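Local coordinates for protein beta-1,4-mannanase (Aplysia kurodai, PDB 3VUP) that probably hydrolyses the beta-1,4-mannosidic bonds of mannan as a TIM-barrel enzyme of the sea hare's digestive fluid, at residues P24-A29 with N42-E47; A140-V145 with A208-T213; K176-T181 with L196-L201. All blocks are in the same frame, centred on the assembly; numbering follows the deposited sequence.

Interaction 1 (P24-A29 with N42-E47); sequences PWMSYA and NRIEPE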
ATOM      1  N   PRO A  24     -11.720   2.237   1.223  1.00  5.24           N
ATOM      2  CA  PRO A  24     -10.407   2.501   0.620  1.00  5.57           C
ATOM      3  C   PRO A  24     -10.367   3.842  -0.107  1.00  5.28           C
ATOM      4  O   PRO A  24      -9.298   4.282  -0.528  1.00  5.91           O
ATOM      5  CB  PRO A  24     -10.249   1.353  -0.377  1.00  6.76           C
ATOM      6  CG  PRO A  24     -11.626   0.815  -0.616  1.00  7.87           C
ATOM      7  CD  PRO A  24     -12.600   1.539   0.268  1.00  6.12           C
ATOM      8  N   TRP A  25     -11.540   4.456  -0.244  1.00  5.17           N
ATOM      9  CA  TRP A  25     -11.741   5.748  -0.883  1.00  5.11           C
ATOM     10  C   TRP A  25     -13.144   6.165  -0.476  1.00  5.47           C
ATOM     11  O   TRP A  25     -13.899   5.366   0.084  1.00  6.00           O
ATOM     12  CB  TRP A  25     -11.651   5.637  -2.418  1.00  5.55           C
ATOM     13  CG  TRP A  25     -12.475   4.533  -2.982  1.00  6.01           C
ATOM     14  CD1 TRP A  25     -13.839   4.492  -3.101  1.00  6.58           C
ATOM     15  CD2 TRP A  25     -11.991   3.276  -3.460  1.00  6.22           C
ATOM     16  NE1 TRP A  25     -14.230   3.286  -3.632  1.00  7.38           N
ATOM     17  CE2 TRP A  25     -13.114   2.522  -3.865  1.00  6.83           C
ATOM     18  CE3 TRP A  25     -10.717   2.716  -3.595  1.00  6.58           C
ATOM     19  CZ2 TRP A  25     -12.998   1.236  -4.396  1.00  7.02           C
ATOM     20  CZ3 TRP A  25     -10.604   1.435  -4.119  1.00  6.95           C
ATOM     21  CH2 TRP A  25     -11.739   0.710  -4.508  1.00  7.35           C
ATOM     22  N   MET A  26     -13.498   7.408  -0.771  1.00  6.14           N
ATOM     23  CA  MET A  26     -14.880   7.840  -0.630  1.00  6.63           C
ATOM     24  C   MET A  26     -15.489   7.985  -2.023  1.00  7.07           C
ATOM     25  O   MET A  26     -16.420   7.257  -2.380  1.00  8.34           O
ATOM     26  CB  MET A  26     -14.984   9.128   0.181  1.00  7.56           C
ATOM     27  CG  MET A  26     -16.425   9.527   0.502  1.00  8.75           C
ATOM     28  SD  MET A  26     -17.419   8.249   1.299  1.00  9.21           S
ATOM     29  CE  MET A  26     -16.423   7.926   2.758  1.00  9.27           C
ATOM     30  N   SER A  27     -14.942   8.910  -2.810  1.00  6.99           N
ATOM     31  CA  SER A  27     -15.214   8.987  -4.240  1.00  7.60           C
ATOM     32  C   SER A  27     -13.959   8.502  -4.958  1.00  7.71           C
ATOM     33  O   SER A  27     -12.936   9.189  -4.951  1.00  7.75           O
ATOM     34  CB  SER A  27     -15.538  10.424  -4.639  1.00  8.68           C
ATOM     35  OG  SER A  27     -16.694  10.876  -3.956  1.00  9.79           O
ATOM     36  N   TYR A  28     -14.032   7.312  -5.544  1.00  8.16           N
ATOM     37  CA  TYR A  28     -12.880   6.656  -6.170  1.00  7.16           C
ATOM     38  C   TYR A  28     -12.090   7.603  -7.067  1.00  7.06           C
ATOM     39  O   TYR A  28     -12.620   8.107  -8.055  1.00  8.20           O
ATOM     40  CB  TYR A  28     -13.369   5.457  -6.979  1.00  8.14           C
ATOM     41  CG  TYR A  28     -12.322   4.644  -7.716  1.00  7.85           C
ATOM     42  CD1 TYR A  28     -11.716   3.545  -7.118  1.00  7.84           C
ATOM     43  CD2 TYR A  28     -11.997   4.923  -9.035  1.00  7.43           C
ATOM     44  CE1 TYR A  28     -10.782   2.772  -7.796  1.00  8.34           C
ATOM     45  CE2 TYR A  28     -11.065   4.152  -9.729  1.00  7.67           C
ATOM     46  CZ  TYR A  28     -10.463   3.070  -9.106  1.00  7.56           C
ATOM     47  OH  TYR A  28      -9.540   2.285  -9.776  1.00  8.28           O
ATOM     48  N   ALA A  29     -10.831   7.840  -6.696  1.00  6.54           N
ATOM     49  CA  ALA A  29      -9.881   8.668  -7.455  1.00  6.77           C
ATOM     50  C   ALA A  29     -10.240  10.145  -7.493  1.00  7.41           C
ATOM     51  O   ALA A  29      -9.609  10.910  -8.223  1.00  7.90           O
ATOM     52  CB  ALA A  29      -9.683   8.132  -8.876  1.00  8.04           C
ATOM     53  N   ASN A  42     -16.560  15.460   5.076  1.00 10.69           N
ATOM     54  CA  ASN A  42     -17.676  15.174   5.972  1.00 11.21           C
ATOM     55  C   ASN A  42     -18.102  13.706   5.962  1.00 10.48           C
ATOM     56  O   ASN A  42     -18.760  13.249   6.887  1.00 10.46           O
ATOM     57  CB  ASN A  42     -18.878  16.090   5.697  1.00 14.07           C
ATOM     58  CG  ASN A  42     -19.561  15.784   4.378  1.00 17.27           C
ATOM     59  OD1 ASN A  42     -18.910  15.435   3.391  1.00 18.72           O
ATOM     60  ND2 ASN A  42     -20.884  15.918   4.354  1.00 19.38           N
ATOM     61  N   ARG A  43     -17.716  12.972   4.922  1.00 10.08           N
ATOM     62  CA  ARG A  43     -17.953  11.531   4.883  1.00 10.01           C
ATOM     63  C   ARG A  43     -16.728  10.709   5.286  1.00  8.77           C
ATOM     64  O   ARG A  43     -16.863   9.607   5.824  1.00  9.68           O
ATOM     65  CB  ARG A  43     -18.455  11.096   3.506  1.00 11.18           C
ATOM     66  CG  ARG A  43     -19.853  11.594   3.184  1.00 13.30           C
ATOM     67  CD  ARG A  43     -20.317  11.078   1.837  1.00 15.95           C
ATOM     68  NE  ARG A  43     -19.600  11.710   0.736  1.00 17.56           N
ATOM     69  CZ  ARG A  43     -19.465  11.176  -0.476  1.00 18.42           C
ATOM     70  NH1 ARG A  43     -19.990   9.987  -0.748  1.00 18.38           N
ATOM     71  NH2 ARG A  43     -18.796  11.833  -1.414  1.00 19.25           N
ATOM     72  N   ILE A  44     -15.537  11.239   5.031  1.00  8.20           N
ATOM     73  CA  ILE A  44     -14.315  10.522   5.377  1.00  8.00           C
ATOM     74  C   ILE A  44     -13.996  10.623   6.869  1.00  8.30           C
ATOM     75  O   ILE A  44     -13.613   9.634   7.497  1.00  8.11           O
ATOM     76  CB  ILE A  44     -13.120  10.983   4.524  1.00  7.91           C
ATOM     77  CG1 ILE A  44     -13.356  10.606   3.065  1.00  8.25           C
ATOM     78  CG2 ILE A  44     -11.822  10.361   5.034  1.00  8.39           C
ATOM     79  CD1 ILE A  44     -12.339  11.178   2.114  1.00  9.00           C
ATOM     80  N   GLU A  45     -14.161  11.807   7.442  1.00  9.09           N
ATOM     81  CA  GLU A  45     -13.868  11.959   8.866  1.00  9.32           C
ATOM     82  C   GLU A  45     -14.632  10.962   9.771  1.00  9.26           C
ATOM     83  O   GLU A  45     -14.023  10.356  10.653  1.00  8.85           O
ATOM     84  CB  GLU A  45     -14.025  13.416   9.329  1.00 10.21           C
ATOM     85  CG  GLU A  45     -13.691  13.597  10.795  1.00 11.03           C
ATOM     86  CD  GLU A  45     -13.514  15.045  11.202  1.00 11.60           C
ATOM     87  OE1 GLU A  45     -13.722  15.947  10.358  1.00 12.56           O
ATOM     88  OE2 GLU A  45     -13.168  15.273  12.381  1.00 12.77           O
ATOM     89  N   PRO A  46     -15.950  10.762   9.537  1.00  9.22           N
ATOM     90  CA  PRO A  46     -16.645   9.754  10.353  1.00  9.24           C
ATOM     91  C   PRO A  46     -16.057   8.348  10.226  1.00  8.24           C
ATOM     92  O   PRO A  46     -16.173   7.572  11.173  1.00  8.62           O
ATOM     93  CB  PRO A  46     -18.074   9.786   9.807  1.00 10.75           C
ATOM     94  CG  PRO A  46     -18.241  11.176   9.331  1.00 10.85           C
ATOM     95  CD  PRO A  46     -16.903  11.566   8.751  1.00 10.10           C
ATOM     96  N   GLU A  47     -15.446   8.018   9.094  1.00  7.64           N
ATOM     97  CA  GLU A  47     -14.807   6.717   8.964  1.00  7.86           C
ATOM     98  C   GLU A  47     -13.578   6.616   9.864  1.00  7.13           C
ATOM     99  O   GLU A  47     -13.299   5.558  10.421  1.00  7.45           O
ATOM    100  CB  GLU A  47     -14.466   6.411   7.504  1.00  7.98           C
ATOM    101  CG  GLU A  47     -15.692   6.357   6.608  1.00  8.35           C
ATOM    102  CD  GLU A  47     -16.643   5.224   6.956  1.00  9.43           C
ATOM    103  OE1 GLU A  47     -16.191   4.188   7.496  1.00  9.83           O
ATOM    104  OE2 GLU A  47     -17.854   5.372   6.685  1.00 10.56           O
TER
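Met26 is the hub of this contact, reaching from the loop that follows barrel strand 18-22 onto helix 36-53, so that the first beta-alpha connection of the TIM barrel closes on itself. The apolar part comes first. The side chain leaves the backbone with CG anti to the backbone N (chi1 -173°), then bends at chi2 and again at chi3, and this double bend curls it against the helix. Near the root, Met26 CB presses on Ile44 CG1 at 3.6 Å, with Ile44 CD1 alongside at 3.9 Å from that same CB. At the tip, Met26 CE settles on the helix backbone 3.5 Å from Arg43 O, and it also touches the aliphatic part of Glu47, CG, at 4.2 Å. Val325 of helix 324-338 packs on both Met26 and Glu47.

A second kind of interaction joins the thioether chain to a flat cation. Arg43 bends at chi3 (-71°) and crosses Met26 obliquely, bringing its guanidinium down so that Met26 CG lies over the middle of one face, 3.6 Å from Arg43 CZ. The sulfur follows the same path, with Met26 SD 3.7 Å from both Arg43 NH1 and Arg43 CB.

Polar groups lie beside this pair. Ser27 OG is 3.4 Å from Arg43 NH2, and it is hydrogen-bonded to Asn40 of the same helix. The loop itself is held by Asp31, whose carboxylate accepts from the backbone N of Met26 and of Ser27.

The chemistry is thus that of a polarisable, flexible side chain bridging two environments: its CB meets buried hydrocarbon, whereas its CG and sulfur lie against a delocalised charge, an arrangement that probably gains from dispersion and induction rather than from directed bonds.

Interaction 2 (A140-V145 with A208-T213); sequences ALKPIV and ADAIKT. With SO4 (sulfate ion), chain H.
Lys142 illustrates how a long side chain can serve a helix-helix interface along its shaft and an ion at its tip. From CB the chain sets out with CG anti to the carbonyl carbon (chi1 -70°) and runs fully extended from there. Lys142 CG comes within 4.2 Å of Ala210 CB, and further out Lys142 CE lies closer to that same methyl, at 3.8 Å. Past it, Lys142 NZ donates a 2.6 Å hydrogen bond to O4 of a sulfate ion, probably from the crystallisation liquor, which Gln134 and Lys251 also hold.

Deeper in the interface the side chains that meet are hydrocarbon. Leu141 and Val145 each cross Ile211 at about a right angle, and Ile211 CG1 takes both, 4.1 Å from Leu141 CD2 and 3.9 Å from Val145 CG2. Beneath them Trp157 of barrel strand 157-161 touches Val145 and Ile211, so both helices rest on the same barrel strand. Their short segments run 33° from parallel, with axes 9.3 Å apart.

The join therefore grades outward from branched aliphatic groups to an ammonium group, whose charge would probably be partly offset by the sulfate in this crystal.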
ATOM      1  N   ALA A 140       5.195  16.700  -8.526  1.00  7.14           N
ATOM      2  CA  ALA A 140       4.099  16.272  -7.657  1.00  6.94           C
ATOM      3  C   ALA A 140       4.547  15.533  -6.402  1.00  6.69           C
ATOM      4  O   ALA A 140       4.180  15.919  -5.300  1.00  6.80           O
ATOM      5  CB  ALA A 140       3.067  15.453  -8.433  1.00  6.98           C
ATOM      6  N   LEU A 141       5.312  14.456  -6.564  1.00  5.96           N
ATOM      7  CA  LEU A 141       5.616  13.606  -5.412  1.00  6.16           C
ATOM      8  C   LEU A 141       6.472  14.320  -4.371  1.00  6.42           C
ATOM      9  O   LEU A 141       6.118  14.354  -3.189  1.00  6.13           O
ATOM     10  CB  LEU A 141       6.286  12.305  -5.858  1.00  6.62           C
ATOM     11  CG  LEU A 141       6.608  11.323  -4.729  1.00  6.79           C
ATOM     12  CD1 LEU A 141       5.359  10.881  -3.971  1.00  7.54           C
ATOM     13  CD2 LEU A 141       7.327  10.122  -5.307  1.00  8.00           C
ATOM     14  N   LYS A 142       7.603  14.875  -4.797  1.00  5.98           N
ATOM     15  CA  LYS A 142       8.448  15.574  -3.844  1.00  7.11           C
ATOM     16  C   LYS A 142       7.713  16.740  -3.152  1.00  6.57           C
ATOM     17  O   LYS A 142       7.800  16.873  -1.933  1.00  6.91           O
ATOM     18  CB  LYS A 142       9.799  15.982  -4.453  1.00  7.68           C
ATOM     19  CG  LYS A 142      10.737  14.800  -4.724  1.00  8.96           C
ATOM     20  CD  LYS A 142      12.023  15.264  -5.388  1.00 12.11           C
ATOM     21  CE  LYS A 142      13.032  14.144  -5.546  1.00 15.21           C
ATOM     22  NZ  LYS A 142      14.343  14.683  -5.997  1.00 18.10           N
ATOM     23  N   PRO A 143       6.969  17.576  -3.907  1.00  6.74           N
ATOM     24  CA  PRO A 143       6.223  18.622  -3.194  1.00  7.21           C
ATOM     25  C   PRO A 143       5.228  18.090  -2.157  1.00  6.80           C
ATOM     26  O   PRO A 143       5.120  18.654  -1.068  1.00  7.09           O
ATOM     27  CB  PRO A 143       5.504  19.357  -4.326  1.00  8.17           C
ATOM     28  CG  PRO A 143       6.454  19.221  -5.486  1.00  7.94           C
ATOM     29  CD  PRO A 143       7.012  17.833  -5.361  1.00  7.22           C
ATOM     30  N   ILE A 144       4.527  17.011  -2.478  1.00  6.93           N
ATOM     31  CA  ILE A 144       3.590  16.426  -1.524  1.00  6.95           C
ATOM     32  C   ILE A 144       4.314  15.901  -0.279  1.00  6.22           C
ATOM     33  O   ILE A 144       3.941  16.217   0.855  1.00  6.77           O
ATOM     34  CB  ILE A 144       2.752  15.303  -2.172  1.00  7.19           C
ATOM     35  CG1 ILE A 144       1.783  15.889  -3.209  1.00  7.54           C
ATOM     36  CG2 ILE A 144       2.007  14.513  -1.098  1.00  8.89           C
ATOM     37  CD1 ILE A 144       1.175  14.846  -4.125  1.00  8.22           C
ATOM     38  N   VAL A 145       5.352  15.104  -0.503  1.00  6.34           N
ATOM     39  CA  VAL A 145       6.101  14.492   0.586  1.00  6.55           C
ATOM     40  C   VAL A 145       6.743  15.550   1.470  1.00  6.83           C
ATOM     41  O   VAL A 145       6.727  15.443   2.701  1.00  7.96           O
ATOM     42  CB  VAL A 145       7.155  13.518   0.020  1.00  7.03           C
ATOM     43  CG1 VAL A 145       8.125  13.060   1.100  1.00  8.01           C
ATOM     44  CG2 VAL A 145       6.469  12.325  -0.634  1.00  7.99           C
ATOM     45  N   ALA A 208      10.366   5.478  -4.338  1.00  5.09           N
ATOM     46  CA  ALA A 208      10.797   5.218  -2.975  1.00  5.20           C
ATOM     47  C   ALA A 208      12.001   6.080  -2.600  1.00  5.44           C
ATOM     48  O   ALA A 208      12.066   6.616  -1.500  1.00  5.37           O
ATOM     49  CB  ALA A 208      11.102   3.741  -2.776  1.00  5.78           C
ATOM     50  N   ASP A 209      12.943   6.220  -3.530  1.00  5.56           N
ATOM     51  CA  ASP A 209      14.138   7.010  -3.272  1.00  5.56           C
ATOM     52  C   ASP A 209      13.789   8.486  -3.127  1.00  6.02           C
ATOM     53  O   ASP A 209      14.309   9.172  -2.248  1.00  6.62           O
ATOM     54  CB  ASP A 209      15.172   6.805  -4.376  1.00  6.97           C
ATOM     55  CG  ASP A 209      16.474   7.540  -4.102  1.00  8.34           C
ATOM     56  OD1 ASP A 209      17.348   6.991  -3.395  1.00  9.20           O
ATOM     57  OD2 ASP A 209      16.628   8.666  -4.618  1.00  9.35           O
ATOM     58  N   ALA A 210      12.888   8.972  -3.971  1.00  6.03           N
ATOM     59  CA  ALA A 210      12.456  10.360  -3.884  1.00  6.82           C
ATOM     60  C   ALA A 210      11.808  10.650  -2.534  1.00  6.79           C
ATOM     61  O   ALA A 210      12.075  11.682  -1.914  1.00  7.43           O
ATOM     62  CB  ALA A 210      11.497  10.683  -5.014  1.00  7.95           C
ATOM     63  N   ILE A 211      10.956   9.738  -2.078  1.00  6.38           N
ATOM     64  CA  ILE A 211      10.300   9.907  -0.788  1.00  5.90           C
ATOM     65  C   ILE A 211      11.320  10.000   0.346  1.00  6.19           C
ATOM     66  O   ILE A 211      11.271  10.910   1.171  1.00  6.52           O
ATOM     67  CB  ILE A 211       9.276   8.786  -0.528  1.00  6.70           C
ATOM     68  CG1 ILE A 211       8.093   8.920  -1.491  1.00  7.48           C
ATOM     69  CG2 ILE A 211       8.806   8.799   0.931  1.00  7.12           C
ATOM     70  CD1 ILE A 211       7.199   7.721  -1.519  1.00  7.84           C
ATOM     71  N   LYS A 212      12.261   9.063   0.372  1.00  5.63           N
ATOM     72  CA  LYS A 212      13.218   9.006   1.472  1.00  6.56           C
ATOM     73  C   LYS A 212      14.423   9.945   1.346  1.00  7.05           C
ATOM     74  O   LYS A 212      15.251  10.028   2.255  1.00  9.31           O
ATOM     75  CB  LYS A 212      13.599   7.569   1.794  1.00  6.78           C
ATOM     76  CG  LYS A 212      12.446   6.847   2.482  1.00  7.03           C
ATOM     77  CD  LYS A 212      12.784   5.428   2.910  1.00  6.93           C
ATOM     78  CE  LYS A 212      12.743   4.465   1.735  1.00  6.28           C
ATOM     79  NZ  LYS A 212      13.010   3.072   2.177  1.00  7.13           N
ATOM     80  N   THR A 213      14.518  10.652   0.226  1.00  7.04           N
ATOM     81  CA  THR A 213      15.438  11.779   0.112  0.63  7.87           C
ATOM     82  C   THR A 213      14.760  13.023   0.685  1.00  7.42           C
ATOM     83  O   THR A 213      15.376  13.835   1.365  1.00 10.00           O
ATOM     84  CB  THR A 213      15.832  12.072  -1.360  0.63 10.11           C
ATOM     85  OG1 THR A 213      16.408  10.909  -1.959  0.63 11.62           O
ATOM     86  CG2 THR A 213      16.843  13.205  -1.432  0.63 10.45           C
TER
HETATM   87  S   SO4 H 406      16.570  12.735  -8.248  1.00 19.37           S
HETATM   88  O1  SO4 H 406      15.462  12.733  -9.200  1.00 21.82           O
HETATM   89  O2  SO4 H 406      17.264  11.440  -8.262  1.00 15.49           O
HETATM   90  O3  SO4 H 406      17.524  13.784  -8.595  1.00 20.75           O
HETATM   91  O4  SO4 H 406      16.044  12.997  -6.908  1.00 19.91           O

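Interaction 3 (K176-T181 with L196-L201); sequences KCYDTT and LYQDIL
Two tyrosines carry the close-packed part of this contact, and a water marks its looser side. On the tight side, Tyr197 turns its ring edge to Thr180, whose CG2 meets Tyr197 CD2 at 3.4 Å, near the ring plane. The first torsion of Tyr197 (chi1 -100°) departs from a staggered value, consistent with a ring confined by its surroundings: His239 stacks on it and Tyr240 hydrogen-bonds its hydroxyl. Leu201 CD1 wedges in next, 3.7 Å from Cys177 O and at the edge of the Tyr178 ring. Close by, the disulfide from Cys177 to Cys244 ties this loop to helix 242-249. Gln198, though itself exposed, packs just as closely: its chain extends across one face of Tyr178, placing CB 3.8 Å from the centroid of the Tyr178 ring in a CH-pi contact, 12° off the normal. Beyond CB, Gln198 CG reaches Tyr178 OH at 3.6 Å, and the Gln198 amide plane lies within 4° of the ring plane.

The other side is looser. Where the two backbones come nearest, a water bridges them, donating to Tyr178 O at 2.7 Å and accepting from Tyr197 N at 2.9 Å, which serves an amide in the first turn of helix 197-214.

An alanine in place of Tyr178 would remove the face that Gln198 covers and the edge that Leu201 meets, and would probably loosen the loop against the helix. The direct contacts are van der Waals and CH-pi, with a water as the polar link; against the helix, shape does most of the work, while Cys177 O bonds to His239 outside it.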
ATOM      1  N   LYS A 176      16.984 -12.695 -12.859  1.00  5.92           N
ATOM      2  CA  LYS A 176      15.980 -13.235 -11.950  1.00  6.16           C
ATOM      3  C   LYS A 176      14.979 -12.175 -11.497  1.00  5.76           C
ATOM      4  O   LYS A 176      13.780 -12.449 -11.408  1.00  6.21           O
ATOM      5  CB  LYS A 176      16.672 -13.875 -10.742  1.00  7.46           C
ATOM      6  CG  LYS A 176      15.736 -14.378  -9.653  1.00  8.46           C
ATOM      7  CD  LYS A 176      16.511 -15.072  -8.530  1.00  9.22           C
ATOM      8  CE  LYS A 176      15.605 -15.418  -7.352  1.00 10.29           C
ATOM      9  NZ  LYS A 176      15.323 -14.245  -6.472  1.00 10.09           N
ATOM     10  N   CYS A 177      15.451 -10.961 -11.223  1.00  5.62           N
ATOM     11  CA  CYS A 177      14.549  -9.905 -10.778  1.00  5.64           C
ATOM     12  C   CYS A 177      13.434  -9.591 -11.765  1.00  5.17           C
ATOM     13  O   CYS A 177      12.409  -9.029 -11.366  1.00  5.72           O
ATOM     14  CB  CYS A 177      15.316  -8.611 -10.502  1.00  6.57           C
ATOM     15  SG  CYS A 177      16.445  -8.689  -9.119  1.00  6.58           S
ATOM     16  N   TYR A 178      13.640  -9.918 -13.041  1.00  4.95           N
ATOM     17  CA  TYR A 178      12.664  -9.572 -14.074  1.00  5.87           C
ATOM     18  C   TYR A 178      11.865 -10.772 -14.590  1.00  5.62           C
ATOM     19  O   TYR A 178      10.865 -10.598 -15.282  1.00  7.91           O
ATOM     20  CB  TYR A 178      13.352  -8.882 -15.262  1.00  6.88           C
ATOM     21  CG  TYR A 178      14.266  -7.720 -14.903  1.00  6.54           C
ATOM     22  CD1 TYR A 178      14.044  -6.938 -13.772  1.00  6.85           C
ATOM     23  CD2 TYR A 178      15.358  -7.405 -15.703  1.00  6.56           C
ATOM     24  CE1 TYR A 178      14.889  -5.885 -13.446  1.00  7.46           C
ATOM     25  CE2 TYR A 178      16.204  -6.353 -15.391  1.00  7.13           C
ATOM     26  CZ  TYR A 178      15.964  -5.593 -14.260  1.00  7.30           C
ATOM     27  OH  TYR A 178      16.802  -4.544 -13.931  1.00  8.33           O
ATOM     28  N   ASP A 179      12.306 -11.980 -14.263  1.00  5.54           N
ATOM     29  CA  ASP A 179      11.708 -13.201 -14.791  1.00  5.38           C
ATOM     30  C   ASP A 179      10.388 -13.492 -14.080  1.00  4.95           C
ATOM     31  O   ASP A 179      10.343 -13.479 -12.854  1.00  5.22           O
ATOM     32  CB  ASP A 179      12.691 -14.347 -14.564  1.00  5.60           C
ATOM     33  CG  ASP A 179      12.189 -15.662 -15.099  1.00  6.03           C
ATOM     34  OD1 ASP A 179      12.702 -16.103 -16.152  1.00  6.48           O
ATOM     35  OD2 ASP A 179      11.285 -16.256 -14.467  1.00  5.63           O
ATOM     36  N   THR A 180       9.325 -13.776 -14.838  1.00  4.94           N
ATOM     37  CA  THR A 180       8.026 -14.044 -14.222  1.00  5.04           C
ATOM     38  C   THR A 180       7.533 -15.458 -14.508  1.00  4.61           C
ATOM     39  O   THR A 180       6.337 -15.740 -14.409  1.00  4.94           O
ATOM     40  CB  THR A 180       6.960 -13.017 -14.638  1.00  5.39           C
ATOM     41  OG1 THR A 180       6.803 -13.056 -16.058  1.00  5.59           O
ATOM     42  CG2 THR A 180       7.369 -11.620 -14.218  1.00  5.88           C
ATOM     43  N   THR A 181       8.442 -16.360 -14.854  1.00  5.19           N
ATOM     44  CA  THR A 181       8.026 -17.734 -15.081  1.00  5.29           C
ATOM     45  C   THR A 181       7.390 -18.389 -13.847  1.00  5.43           C
ATOM     46  O   THR A 181       6.460 -19.182 -13.986  1.00  5.89           O
ATOM     47  CB  THR A 181       9.159 -18.613 -15.651  1.00  6.07           C
ATOM     48  OG1 THR A 181      10.246 -18.691 -14.719  1.00  6.25           O
ATOM     49  CG2 THR A 181       9.640 -18.056 -16.981  1.00  7.16           C
ATOM     50  N   LEU A 196       6.616  -5.165 -18.138  1.00  9.72           N
ATOM     51  CA  LEU A 196       7.802  -5.927 -17.765  1.00  9.95           C
ATOM     52  C   LEU A 196       8.374  -5.409 -16.446  1.00  8.12           C
ATOM     53  O   LEU A 196       8.207  -4.227 -16.088  1.00  7.43           O
ATOM     54  CB  LEU A 196       8.862  -5.863 -18.869  1.00 11.66           C
ATOM     55  CG  LEU A 196       8.499  -6.504 -20.213  1.00 14.03           C
ATOM     56  CD1 LEU A 196       9.672  -6.440 -21.189  1.00 14.27           C
ATOM     57  CD2 LEU A 196       8.037  -7.938 -20.008  1.00 15.41           C
ATOM     58  N   TYR A 197       9.050  -6.295 -15.721  1.00  7.40           N
ATOM     59  CA  TYR A 197       9.490  -5.958 -14.369  1.00  6.27           C
ATOM     60  C   TYR A 197      10.566  -4.890 -14.309  1.00  6.24           C
ATOM     61  O   TYR A 197      10.605  -4.145 -13.342  1.00  6.95           O
ATOM     62  CB  TYR A 197       9.870  -7.188 -13.528  1.00  7.06           C
ATOM     63  CG  TYR A 197       8.750  -7.566 -12.584  1.00  6.67           C
ATOM     64  CD1 TYR A 197       8.550  -6.881 -11.395  1.00  7.42           C
ATOM     65  CD2 TYR A 197       7.863  -8.569 -12.909  1.00  7.45           C
ATOM     66  CE1 TYR A 197       7.494  -7.205 -10.541  1.00  7.23           C
ATOM     67  CE2 TYR A 197       6.812  -8.903 -12.071  1.00  7.72           C
ATOM     68  CZ  TYR A 197       6.632  -8.223 -10.884  1.00  6.50           C
ATOM     69  OH  TYR A 197       5.579  -8.566 -10.070  1.00  6.88           O
ATOM     70  N   GLN A 198      11.433  -4.786 -15.309  1.00  6.52           N
ATOM     71  CA  GLN A 198      12.437  -3.733 -15.202  1.00  7.89           C
ATOM     72  C   GLN A 198      11.761  -2.356 -15.127  1.00  7.14           C
ATOM     73  O   GLN A 198      12.171  -1.497 -14.337  1.00  7.90           O
ATOM     74  CB  GLN A 198      13.459  -3.790 -16.338  1.00  9.65           C
ATOM     75  CG  GLN A 198      14.621  -2.821 -16.146  1.00 12.64           C
ATOM     76  CD  GLN A 198      15.672  -2.936 -17.234  1.00 14.74           C
ATOM     77  OE1 GLN A 198      15.612  -3.832 -18.074  1.00 17.40           O
ATOM     78  NE2 GLN A 198      16.635  -2.021 -17.229  1.00 16.37           N
ATOM     79  N   ASP A 199      10.711  -2.154 -15.922  1.00  6.30           N
ATOM     80  CA  ASP A 199       9.992  -0.888 -15.906  1.00  6.49           C
ATOM     81  C   ASP A 199       9.286  -0.649 -14.575  1.00  5.97           C
ATOM     82  O   ASP A 199       9.385   0.447 -14.015  1.00  6.00           O
ATOM     83  CB  ASP A 199       8.962  -0.810 -17.036  1.00  7.64           C
ATOM     84  CG  ASP A 199       9.589  -0.657 -18.404  1.00  9.92           C
ATOM     85  OD1 ASP A 199      10.657  -0.031 -18.533  1.00 10.20           O
ATOM     86  OD2 ASP A 199       8.982  -1.155 -19.367  1.00 12.33           O
ATOM     87  N   ILE A 200       8.565  -1.644 -14.060  1.00  6.06           N
ATOM     88  CA  ILE A 200       7.839  -1.435 -12.809  0.60  5.52           C
ATOM     89  C   ILE A 200       8.798  -1.272 -11.633  1.00  5.21           C
ATOM     90  O   ILE A 200       8.543  -0.476 -10.728  1.00  5.23           O
ATOM     91  CB  ILE A 200       6.769  -2.535 -12.517  0.60  6.38           C
ATOM     92  CG1 ILE A 200       5.630  -1.957 -11.676  0.60  6.82           C
ATOM     93  CG2 ILE A 200       7.372  -3.747 -11.813  0.60  6.67           C
ATOM     94  CD1 ILE A 200       4.752  -0.959 -12.407  0.60  7.32           C
ATOM     95  N   LEU A 201       9.920  -1.984 -11.653  1.00  5.06           N
ATOM     96  CA  LEU A 201      10.878  -1.851 -10.564  1.00  5.51           C
ATOM     97  C   LEU A 201      11.574  -0.491 -10.585  1.00  5.50           C
ATOM     98  O   LEU A 201      11.866   0.065  -9.524  1.00  5.50           O
ATOM     99  CB  LEU A 201      11.867  -3.015 -10.535  1.00  5.88           C
ATOM    100  CG  LEU A 201      11.255  -4.378 -10.219  1.00  6.42           C
ATOM    101  CD1 LEU A 201      12.306  -5.461 -10.403  1.00  6.78           C
ATOM    102  CD2 LEU A 201      10.666  -4.400  -8.810  1.00  7.52           C
TER
HETATM  103  O   HOH W   1       9.271  -9.015 -16.789  1.00  8.95           O

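In the fold
From the N terminus, interaction 1 comes first: it closes a span made of the loop after strand 18-22 and the first turns of helix 36-53, and is complete before the others begin. Interaction 2 opens on helix 130-147 and closes on helix 197-214, enclosing strand 157-161 and the long excursion after it. Interaction 3 is nested within that span, folding the excursion back onto the start of helix 197-214, whose later turns serve interaction 2. These two have centres about 24 Å apart, whereas interactions 1 and 3 lie on opposite sides of the chain's centre, about 34 Å between centres. One contact thus joins two helices, and the other two each join a beta-alpha loop to the helix it leads into.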